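PDB 4JVS: effector protein B, substrate of the Dot/Icm secretion system, which probably acts as a GTPase-activating protein, this chain being the GAP domain of a longer effector with predicted transmembrane segments. Local coordinates for residues A[265-268]-A[272-275]. Numbering follows the deposited sequence.
Sequences RILK and LWQE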
# COMPACT_ATOMS: atom_id res chain seq x y z
N ARG A 265 -19.91 9.84 21.78
CA ARG A 265 -19.38 11.02 22.40
C ARG A 265 -19.25 12.15 21.43
O ARG A 265 -19.50 13.27 21.74
CB ARG A 265 -18.00 10.70 22.92
CG ARG A 265 -17.64 11.38 24.20
CD ARG A 265 -16.93 10.44 25.13
NE ARG A 265 -15.52 10.71 25.05
CZ ARG A 265 -14.59 9.82 25.27
NH1 ARG A 265 -13.33 10.18 25.15
NH2 ARG A 265 -14.91 8.59 25.61
N ILE A 266 -18.83 11.81 20.24
CA ILE A 266 -18.58 12.76 19.17
C ILE A 266 -19.87 13.26 18.54
O ILE A 266 -20.04 14.45 18.32
CB ILE A 266 -17.70 12.10 18.09
CG1 ILE A 266 -16.28 11.89 18.63
CG2 ILE A 266 -17.70 12.92 16.82
CD1 ILE A 266 -15.46 10.90 17.82
N LEU A 267 -20.79 12.34 18.27
CA LEU A 267 -22.05 12.68 17.63
C LEU A 267 -23.01 13.40 18.59
O LEU A 267 -23.90 14.12 18.17
CB LEU A 267 -22.70 11.41 17.08
CG LEU A 267 -22.43 10.91 15.65
CD1 LEU A 267 -21.17 11.48 15.05
CD2 LEU A 267 -22.37 9.40 15.67
N LYS A 268 -22.80 13.20 19.88
CA LYS A 268 -23.66 13.76 20.92
C LYS A 268 -23.35 15.23 21.16
O LYS A 268 -24.09 15.91 21.87
CB LYS A 268 -23.36 13.02 22.23
CG LYS A 268 -24.42 13.05 23.30
CD LYS A 268 -23.78 12.71 24.64
CE LYS A 268 -22.88 11.49 24.56
NZ LYS A 268 -22.15 11.27 25.84
N LEU A 272 -18.68 19.31 18.39
CA LEU A 272 -17.91 18.26 17.71
C LEU A 272 -18.59 17.82 16.42
O LEU A 272 -17.93 17.62 15.41
CB LEU A 272 -17.69 17.05 18.61
CG LEU A 272 -16.70 17.20 19.76
CD1 LEU A 272 -16.63 15.90 20.55
CD2 LEU A 272 -15.33 17.60 19.24
N TRP A 273 -19.91 17.68 16.46
CA TRP A 273 -20.68 17.29 15.29
C TRP A 273 -20.57 18.30 14.14
O TRP A 273 -20.55 17.92 12.97
CB TRP A 273 -22.15 17.11 15.65
CG TRP A 273 -23.01 17.07 14.44
CD1 TRP A 273 -23.91 18.01 14.04
CD2 TRP A 273 -23.04 16.03 13.45
NE1 TRP A 273 -24.51 17.62 12.87
CE2 TRP A 273 -23.99 16.42 12.48
CE3 TRP A 273 -22.36 14.82 13.29
CZ2 TRP A 273 -24.28 15.63 11.37
CZ3 TRP A 273 -22.65 14.04 12.20
CH2 TRP A 273 -23.60 14.45 11.25
N GLN A 274 -20.43 19.56 14.48
CA GLN A 274 -20.27 20.59 13.50
C GLN A 274 -19.03 20.40 12.70
O GLN A 274 -19.03 20.55 11.52
CB GLN A 274 -20.10 21.89 14.23
CG GLN A 274 -21.11 22.94 13.86
CD GLN A 274 -21.00 24.11 14.77
OE1 GLN A 274 -20.02 24.26 15.48
NE2 GLN A 274 -22.00 24.96 14.76
N GLU A 275 -17.95 20.09 13.38
CA GLU A 275 -16.72 19.81 12.72
C GLU A 275 -16.80 18.56 11.91
O GLU A 275 -16.22 18.48 10.87
CB GLU A 275 -15.61 19.71 13.71
CG GLU A 275 -15.65 20.83 14.71
CD GLU A 275 -14.51 21.77 14.55
OE1 GLU A 275 -13.38 21.37 14.81
OE2 GLU A 275 -14.74 22.91 14.18
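A tight turn between two consecutive helices in the C-terminal subdomain of the LepB-type GAP domain brings I266 and L267 of helix 261-267 against L272 and W273, at the start of helix 271-280. The backbones stay close: CA of L267 lies 5.3 Å from CA of W273. No hydrogen bond joins the two segments; they meet by apolar packing and by carbon atoms lying over the I266 backbone. L272 reaches back over that backbone, its CB 3.5 Å from I266 O. Its CG stands anti to the carbonyl carbon (chi1 -72°), which carries CD1 to 3.9 Å from I266 CA. The I266 side chain makes a looser contact, CG1 to CD1 of L272 at 4.5 Å. Beside it, the indole of W273, with CG anti to the backbone N (chi1 165°), meets the L267 side chain at a slant. Both L267 and W273 also touch I299 of helix 292-306, while I266, L267 and L272 touch helix 243-253; the turn thus packs against both helices. R303 donates a hydrogen bond from NH1 to L267 O. At the indole, L267 CD1 sits 4.0 Å from CE3 and 4.1 Å from CZ3 of W273.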